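Local atomic coordinates of 3-hydroxyisobutyryl-CoA hydrolase (Mycobacterium thermoresistibile, PDB entry 4HDT), a protein that probably hydrolyses 3-hydroxy-2-methylpropanoyl-CoA to 3-hydroxy-2-methylpropanoate and free coenzyme A, as a member of the crotonase-like family. Residues E9-N14 against L22-P27; N31-G36 against G66-G71; G177-V182 against P219-A224. All blocks are in the same frame, centred on the assembly; numbering follows the deposited sequence.

Contact 1 (E9-N14 against L22-P27)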
loop_
_atom_site.group_PDB
_atom_site.type_symbol
_atom_site.label_atom_id
_atom_site.label_comp_id
_atom_site.label_asym_id
_atom_site.label_seq_id
_atom_site.Cartn_x
_atom_site.Cartn_y
_atom_site.Cartn_z
ATOM N N GLU A 9 -6.944 -22.736 5.482
ATOM C CA GLU A 9 -7.201 -22.062 4.231
ATOM C C GLU A 9 -6.795 -20.608 4.440
ATOM O O GLU A 9 -7.465 -19.897 5.181
ATOM C CB GLU A 9 -8.687 -22.090 3.875
ATOM C CG GLU A 9 -9.233 -23.466 3.549
ATOM C CD GLU A 9 -8.796 -23.965 2.190
ATOM O OE1 GLU A 9 -8.243 -23.177 1.420
ATOM O OE2 GLU A 9 -9.015 -25.164 1.914
ATOM N N ASP A 10 -5.722 -20.187 3.796
ATOM C CA ASP A 10 -5.181 -18.831 4.060
ATOM C C ASP A 10 -6.050 -17.709 3.513
ATOM O O ASP A 10 -5.876 -16.515 3.899
ATOM C CB ASP A 10 -3.752 -18.704 3.567
ATOM C CG ASP A 10 -2.784 -19.567 4.360
ATOM O OD1 ASP A 10 -3.132 -20.013 5.486
ATOM O OD2 ASP A 10 -1.643 -19.747 3.897
ATOM N N VAL A 11 -6.971 -18.054 2.614
ATOM C CA VAL A 11 -8.083 -17.117 2.260
ATOM C C VAL A 11 -9.370 -17.931 2.383
ATOM O O VAL A 11 -9.521 -18.963 1.695
ATOM C CB VAL A 11 -7.998 -16.570 0.829
ATOM C CG1 VAL A 11 -9.180 -15.652 0.527
ATOM C CG2 VAL A 11 -6.689 -15.883 0.578
ATOM N N LEU A 12 -10.290 -17.479 3.227
ATOM C CA LEU A 12 -11.604 -18.090 3.313
ATOM C C LEU A 12 -12.530 -17.492 2.248
ATOM O O LEU A 12 -12.602 -16.278 2.082
ATOM C CB LEU A 12 -12.210 -17.971 4.722
ATOM C CG LEU A 12 -11.381 -18.488 5.888
ATOM C CD1 LEU A 12 -11.936 -17.925 7.197
ATOM C CD2 LEU A 12 -11.423 -20.007 5.911
ATOM N N VAL A 13 -13.209 -18.378 1.513
ATOM C CA VAL A 13 -14.058 -17.973 0.395
ATOM C C VAL A 13 -15.483 -18.484 0.572
ATOM O O VAL A 13 -15.698 -19.666 0.902
ATOM C CB VAL A 13 -13.511 -18.512 -0.945
ATOM C CG1 VAL A 13 -14.412 -18.111 -2.123
ATOM C CG2 VAL A 13 -12.053 -18.117 -1.138
ATOM N N ASN A 14 -16.455 -17.607 0.344
ATOM C CA ASN A 14 -17.845 -18.009 0.325
ATOM C C ASN A 14 -18.627 -16.987 -0.489
ATOM O O ASN A 14 -18.115 -15.932 -0.834
ATOM C CB ASN A 14 -18.410 -18.109 1.738
ATOM C CG ASN A 14 -19.722 -18.903 1.813
ATOM O OD1 ASN A 14 -20.107 -19.646 0.884
ATOM N ND2 ASN A 14 -20.414 -18.765 2.951
ATOM N N LEU A 22 -14.239 -12.636 0.476
ATOM C CA LEU A 22 -12.839 -13.006 0.546
ATOM C C LEU A 22 -12.363 -12.588 1.929
ATOM O O LEU A 22 -12.301 -11.405 2.201
ATOM C CB LEU A 22 -12.033 -12.301 -0.551
ATOM C CG LEU A 22 -12.427 -12.701 -1.966
ATOM C CD1 LEU A 22 -11.736 -11.795 -2.971
ATOM C CD2 LEU A 22 -12.051 -14.170 -2.183
ATOM N N THR A 23 -11.986 -13.557 2.765
ATOM C CA THR A 23 -11.502 -13.233 4.097
ATOM C C THR A 23 -10.052 -13.704 4.217
ATOM O O THR A 23 -9.748 -14.890 4.210
ATOM C CB THR A 23 -12.390 -13.846 5.198
ATOM O OG1 THR A 23 -13.737 -13.504 4.955
ATOM C CG2 THR A 23 -11.955 -13.403 6.627
ATOM N N LEU A 24 -9.140 -12.744 4.321
ATOM C CA LEU A 24 -7.734 -13.066 4.496
ATOM C C LEU A 24 -7.595 -13.779 5.853
ATOM O O LEU A 24 -8.225 -13.352 6.814
ATOM C CB LEU A 24 -6.905 -11.796 4.540
ATOM C CG LEU A 24 -7.029 -10.939 3.298
ATOM C CD1 LEU A 24 -6.130 -9.756 3.456
ATOM C CD2 LEU A 24 -6.678 -11.718 2.032
ATOM N N ASN A 25 -6.844 -14.880 5.907
ATOM C CA ASN A 25 -6.940 -15.768 7.088
ATOM C C ASN A 25 -5.586 -16.323 7.507
ATOM O O ASN A 25 -5.395 -17.539 7.585
ATOM C CB ASN A 25 -7.953 -16.895 6.821
ATOM C CG ASN A 25 -8.224 -17.747 8.041
ATOM O OD1 ASN A 25 -8.302 -17.235 9.181
ATOM N ND2 ASN A 25 -8.313 -19.055 7.835
ATOM N N ARG A 26 -4.675 -15.428 7.847
ATOM C CA ARG A 26 -3.464 -15.773 8.586
ATOM C C ARG A 26 -3.380 -14.815 9.784
ATOM O O ARG A 26 -2.487 -13.975 9.872
ATOM C CB ARG A 26 -2.239 -15.665 7.697
ATOM C CG ARG A 26 -2.368 -16.461 6.396
ATOM C CD ARG A 26 -1.041 -16.893 5.806
ATOM N NE ARG A 26 -0.058 -15.852 5.788
ATOM C CZ ARG A 26 1.258 -16.022 5.844
ATOM N NH1 ARG A 26 2.035 -14.946 5.804
ATOM N NH2 ARG A 26 1.800 -17.242 5.860
ATOM N N PRO A 27 -4.342 -14.923 10.702
ATOM C CA PRO A 27 -4.387 -13.857 11.731
ATOM C C PRO A 27 -3.160 -13.766 12.660
ATOM O O PRO A 27 -2.861 -12.674 13.151
ATOM C CB PRO A 27 -5.654 -14.177 12.510
ATOM C CG PRO A 27 -5.940 -15.602 12.238
ATOM C CD PRO A 27 -5.490 -15.825 10.804
HETATM O O HOH W 1 0.533 -19.872 5.653
HETATM O O HOH W 2 -14.920 -15.518 3.406
#

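Contact 2 (N31-G36 against G66-G71). With ZN (zinc ion), chain D; ACT (acetate ion), chain H.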
loop_
_atom_site.group_PDB
_atom_site.type_symbol
_atom_site.label_atom_id
_atom_site.label_comp_id
_atom_site.label_asym_id
_atom_site.label_seq_id
_atom_site.Cartn_x
_atom_site.Cartn_y
_atom_site.Cartn_z
ATOM N N ASN A 31 -2.507 -11.412 8.840
ATOM C CA ASN A 31 -2.975 -11.666 7.488
ATOM C C ASN A 31 -1.983 -11.267 6.384
ATOM O O ASN A 31 -2.416 -10.953 5.240
ATOM C CB ASN A 31 -4.365 -11.049 7.295
ATOM C CG ASN A 31 -5.363 -11.528 8.331
ATOM O OD1 ASN A 31 -5.445 -12.739 8.617
ATOM N ND2 ASN A 31 -6.214 -10.617 8.824
ATOM N N SER A 32 -0.670 -11.323 6.667
ATOM C CA SER A 32 0.288 -11.005 5.608
ATOM C C SER A 32 0.091 -11.906 4.361
ATOM O O SER A 32 -0.232 -13.080 4.486
ATOM C CB SER A 32 1.729 -10.991 6.084
ATOM O OG SER A 32 2.127 -12.239 6.521
ATOM N N LEU A 33 0.322 -11.356 3.171
ATOM C CA LEU A 33 -0.051 -12.031 1.914
ATOM C C LEU A 33 1.042 -12.962 1.433
ATOM O O LEU A 33 2.213 -12.566 1.313
ATOM C CB LEU A 33 -0.285 -11.020 0.783
ATOM C CG LEU A 33 -1.321 -9.971 1.052
ATOM C CD1 LEU A 33 -1.382 -9.052 -0.167
ATOM C CD2 LEU A 33 -2.671 -10.611 1.272
ATOM N N THR A 34 0.626 -14.164 1.089
ATOM C CA THR A 34 1.479 -15.125 0.409
ATOM C C THR A 34 1.110 -15.125 -1.083
ATOM O O THR A 34 0.066 -14.587 -1.498
ATOM C CB THR A 34 1.239 -16.547 0.935
ATOM O OG1 THR A 34 -0.103 -16.936 0.656
ATOM C CG2 THR A 34 1.512 -16.673 2.439
ATOM N N HIS A 35 1.930 -15.810 -1.856
ATOM C CA HIS A 35 1.652 -15.892 -3.284
ATOM C C HIS A 35 0.346 -16.660 -3.470
ATOM O O HIS A 35 -0.496 -16.320 -4.317
ATOM C CB HIS A 35 2.850 -16.558 -3.945
ATOM C CG HIS A 35 2.790 -16.521 -5.426
ATOM N ND1 HIS A 35 3.690 -17.186 -6.224
ATOM C CD2 HIS A 35 1.955 -15.857 -6.260
ATOM C CE1 HIS A 35 3.389 -16.958 -7.492
ATOM N NE2 HIS A 35 2.356 -16.132 -7.538
ATOM N N GLY A 36 0.148 -17.713 -2.673
ATOM C CA GLY A 36 -1.089 -18.463 -2.701
ATOM C C GLY A 36 -2.354 -17.661 -2.445
ATOM O O GLY A 36 -3.380 -17.834 -3.114
ATOM N N GLY A 66 -6.148 -6.154 12.323
ATOM C CA GLY A 66 -6.053 -5.496 11.041
ATOM C C GLY A 66 -6.405 -6.331 9.834
ATOM O O GLY A 66 -6.229 -7.569 9.848
ATOM N N LEU A 67 -6.809 -5.653 8.763
ATOM C CA LEU A 67 -7.017 -6.351 7.502
ATOM C C LEU A 67 -5.773 -7.105 7.042
ATOM O O LEU A 67 -5.836 -8.311 6.673
ATOM C CB LEU A 67 -7.379 -5.322 6.451
ATOM C CG LEU A 67 -7.539 -5.933 5.033
ATOM C CD1 LEU A 67 -8.548 -7.064 4.872
ATOM C CD2 LEU A 67 -7.839 -4.854 4.031
ATOM N N CYS A 68 -4.620 -6.432 7.035
ATOM C CA CYS A 68 -3.409 -6.993 6.380
ATOM C C CYS A 68 -2.195 -6.083 6.628
ATOM O O CYS A 68 -2.143 -4.966 6.137
ATOM C CB CYS A 68 -3.629 -7.175 4.867
ATOM S SG CYS A 68 -2.173 -7.782 3.993
ATOM N N ALA A 69 -1.181 -6.647 7.292
ATOM C CA ALA A 69 0.057 -5.925 7.600
ATOM C C ALA A 69 1.046 -5.786 6.440
ATOM O O ALA A 69 2.015 -5.020 6.569
ATOM C CB ALA A 69 0.732 -6.567 8.798
ATOM N N GLY A 70 0.817 -6.507 5.339
ATOM C CA GLY A 70 1.739 -6.442 4.217
ATOM C C GLY A 70 1.838 -7.738 3.457
ATOM O O GLY A 70 1.070 -8.695 3.680
ATOM N N GLY A 71 2.716 -7.740 2.463
ATOM C CA GLY A 71 3.154 -9.020 1.877
ATOM C C GLY A 71 4.019 -9.749 2.905
ATOM O O GLY A 71 4.610 -9.136 3.791
HETATM ZN ZN ZN D . 5.179 -18.634 -6.034
HETATM C C ACT H . 5.462 -14.728 -1.421
HETATM O O ACT H . 4.810 -15.761 -1.059
HETATM O OXT ACT H . 6.289 -14.765 -2.359
HETATM C CH3 ACT H . 5.328 -13.417 -0.685
#

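Contact 3 (G177-V182 against P219-A224)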
loop_
_atom_site.group_PDB
_atom_site.type_symbol
_atom_site.label_atom_id
_atom_site.label_comp_id
_atom_site.label_asym_id
_atom_site.label_seq_id
_atom_site.Cartn_x
_atom_site.Cartn_y
_atom_site.Cartn_z
ATOM N N GLY A 177 -7.655 6.463 9.763
ATOM C CA GLY A 177 -8.769 6.344 8.829
ATOM C C GLY A 177 -9.173 7.680 8.230
ATOM O O GLY A 177 -9.350 7.781 7.023
ATOM N N ALA A 178 -9.267 8.709 9.062
ATOM C CA ALA A 178 -9.700 10.019 8.573
ATOM C C ALA A 178 -8.645 10.561 7.603
ATOM O O ALA A 178 -8.995 11.150 6.567
ATOM C CB ALA A 178 -9.900 10.979 9.742
ATOM N N ASP A 179 -7.377 10.349 7.926
ATOM C CA ASP A 179 -6.268 10.758 7.071
ATOM C C ASP A 179 -6.385 10.012 5.751
ATOM O O ASP A 179 -6.133 10.562 4.695
ATOM C CB ASP A 179 -4.917 10.411 7.688
ATOM C CG ASP A 179 -4.607 11.141 8.988
ATOM O OD1 ASP A 179 -5.116 12.283 9.198
ATOM O OD2 ASP A 179 -3.815 10.580 9.795
ATOM N N ALA A 180 -6.667 8.707 5.813
ATOM C CA ALA A 180 -6.772 7.905 4.578
ATOM C C ALA A 180 -7.844 8.444 3.651
ATOM O O ALA A 180 -7.652 8.458 2.411
ATOM C CB ALA A 180 -7.033 6.441 4.918
ATOM N N ILE A 181 -8.968 8.876 4.203
ATOM C CA ILE A 181 -10.031 9.457 3.369
ATOM C C ILE A 181 -9.524 10.772 2.755
ATOM O O ILE A 181 -9.702 11.027 1.550
ATOM C CB ILE A 181 -11.318 9.642 4.178
ATOM C CG1 ILE A 181 -11.847 8.249 4.594
ATOM C CG2 ILE A 181 -12.370 10.423 3.392
ATOM C CD1 ILE A 181 -12.978 8.322 5.612
ATOM N N VAL A 182 -8.868 11.613 3.555
ATOM C CA VAL A 182 -8.310 12.865 3.018
ATOM C C VAL A 182 -7.297 12.595 1.865
ATOM O O VAL A 182 -7.279 13.303 0.862
ATOM C CB VAL A 182 -7.669 13.691 4.184
ATOM C CG1 VAL A 182 -6.661 14.708 3.665
ATOM C CG2 VAL A 182 -8.766 14.307 5.033
ATOM N N PRO A 219 -13.719 11.681 11.992
ATOM C CA PRO A 219 -13.201 12.747 12.830
ATOM C C PRO A 219 -12.143 13.566 12.101
ATOM O O PRO A 219 -11.772 13.296 10.943
ATOM C CB PRO A 219 -12.603 11.998 14.001
ATOM C CG PRO A 219 -12.194 10.691 13.458
ATOM C CD PRO A 219 -13.177 10.368 12.363
ATOM N N ALA A 220 -11.730 14.640 12.756
ATOM C CA ALA A 220 -10.637 15.461 12.284
ATOM C C ALA A 220 -9.415 14.640 11.853
ATOM O O ALA A 220 -9.017 13.703 12.528
ATOM C CB ALA A 220 -10.239 16.410 13.405
ATOM N N SER A 221 -8.871 14.981 10.688
ATOM C CA SER A 221 -7.643 14.394 10.137
ATOM C C SER A 221 -6.415 15.174 10.649
ATOM O O SER A 221 -6.210 16.328 10.294
ATOM C CB SER A 221 -7.673 14.402 8.606
ATOM O OG SER A 221 -6.399 14.218 7.995
ATOM N N PRO A 222 -5.581 14.550 11.486
ATOM C CA PRO A 222 -4.369 15.270 11.861
ATOM C C PRO A 222 -3.452 15.522 10.683
ATOM O O PRO A 222 -2.770 16.529 10.622
ATOM C CB PRO A 222 -3.702 14.331 12.878
ATOM C CG PRO A 222 -4.726 13.325 13.246
ATOM C CD PRO A 222 -5.652 13.212 12.103
ATOM N N LEU A 223 -3.435 14.627 9.693
ATOM C CA LEU A 223 -2.608 14.899 8.552
ATOM C C LEU A 223 -3.040 16.156 7.796
ATOM O O LEU A 223 -2.205 16.957 7.348
ATOM C CB LEU A 223 -2.572 13.670 7.608
ATOM C CG LEU A 223 -1.278 13.410 6.887
ATOM C CD1 LEU A 223 -0.077 13.467 7.800
ATOM C CD2 LEU A 223 -1.374 12.008 6.273
ATOM N N ALA A 224 -4.346 16.332 7.597
ATOM C CA ALA A 224 -4.879 17.527 6.967
ATOM C C ALA A 224 -4.447 18.797 7.700
ATOM O O ALA A 224 -4.137 19.787 7.068
ATOM C CB ALA A 224 -6.394 17.479 6.844
#

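Contact 1 (E9-N14 against L22-P27)
Strands 11-16 and 19-24 form a beta hairpin at the edge of the six-stranded sheet of this crotonase-like fold. The short segments 11-14 and 22-24 run antiparallel, their axes 4.6 Å apart. The tight side holds buried Val11, Leu22 and Leu24, with Leu22 CD2 4.2 Å from Val11 CG1. Val13 shares this face at its exposed margin. Its CG2 lies 4.1 Å from Leu22 CD2, the side chains side by side. Met37 and Trp48 of helix 35-49 close over this face, and strand 56-61 packs against Leu22 and Leu24. Leu12 and Thr23 face the looser side as a hydrogen-bonded pair. Their backbone N-H groups donate to each other's O, each donor in the plane of the carbonyl it meets. A water is hydrogen-bonded to Thr23 OG1 and donates weakly to Leu12 O. The Asp10 carboxylate lies against Arg26 CD, but the charges do not meet directly. A water donates to Asp10 OD2 and accepts from Arg26 NH2. Asn8 binds Asp10 OD1; Asp72 and Ser32 hold Arg26 NH1. Asn25 CG is anti to its backbone N (chi1 -173°), laying the amide beside exposed Leu12. Asn25 ND2 donates to Glu9 O at 2.9 Å, from above the carbonyl plane.

Contact 2 (N31-G36 against G66-G71)
Two flat groups lie on segment 31-36: the Asn31 amide, which meets the loop 66-71, and the His35 imidazole, which takes no part across the contact and binds zinc. The Asn31 amide has Leu67 O close to its own plane, and ND2 donates to that oxygen at 3.2 Å. It approaches from above the Leu67 carbonyl plane. A second, weak bond runs from Asn31 ND2 to Gly66 O, and Ala62 O also accepts from ND2. Asn31 OD1 accepts from Arg26 N, so both polar ends are held and the flip is fixed. The His35 ring meets zinc through ND1 at 2.1 Å, with Glu86 as the other protein ligand, while NE2 bonds to Asp93. Its CG is anti to the backbone N (chi1 -171°), which carries the ring out from the helix start. Leu33 and Gly71 form a single backbone bridge; Leu33 N donates to Gly70 O at 2.8 Å, in the carbonyl plane. Ser32 CA adds a CA-H...O contact to Gly70 O at 3.1 Å. Leu33 CG rests on Cys68 SG at 3.8 Å. Thr34 caps helix 35-49, its OG1 bonded to Met37 N. His35 N donates a hydrogen bond to an acetate ion, probably from the crystallisation liquor. Segment 31-36 thus engages three loop carbonyls, those of Gly66, Leu67 and Gly70. This is consistent with a fixed loop, as in crotonase relatives, where the equivalent loop contributes to the oxyanion hole.

Contact 3 (G177-V182 against P219-A224)
Asp179 reaches from helix 177-183 across the start of the short, weakly bonded helix 222-225 and crosses both Pro222 and Leu223 at about a right angle. Its CG lies anti to the carbonyl carbon (chi1 -64°), which brings OD1 close to the turn. That single oxygen takes two bonds from different directions. Ser221 OG donates along the anti lone pair of OD1 at 2.6 Å. Leu223 N comes from above the carboxylate plane and donates to the same OD1 at 2.9 Å. The CD of Pro222 packs 3.1 Å from OD1 as well. The other oxygen, OD2, accepts from Ser176 N, so both ends of the carboxylate are held, which would favour its ionised form. Ser221 has OG anti to its backbone N (chi1 163°). Beside this polar group, Val182 CG2 lies against Ser221 CB, and Val182 CG1 meets Ala224 CB. Ala178 points its methyl at the preceding loop, where CB sits 3.2 Å from Pro219 O. Leu164 of helix 164-171 touches Val182, and His167 touches Leu223. Ser221 is in the N-cap position of a short helix, its OG accepting from Ala224 N at 3.0 Å, here reinforced by an aspartate from the neighbouring helix.

Contacts 1 and 2 are neighbours, with centres 10 Å apart, and they follow each other along the chain. They touch directly: Arg26 O and Asn31 N are 2.8 Å apart, a probable hydrogen bond, as are Arg26 NH1 and Ser32 OG, and Arg26 CZ packs on Thr34 CG2. The hairpin of contact 1 thus leads straight into the loop and helix start of contact 2. The zinc ion bound by His35 belongs to contact 2; the Asp10 side chain of contact 1 is about 10 Å from that of His35. Contact 3 stands apart, its nearest atoms about 16 Å from contact 1 and 11 Å from contact 2. The His192 side chain, of another zinc site, lies about 7 Å from Gly66 and about 12 Å from the side chain of Pro219.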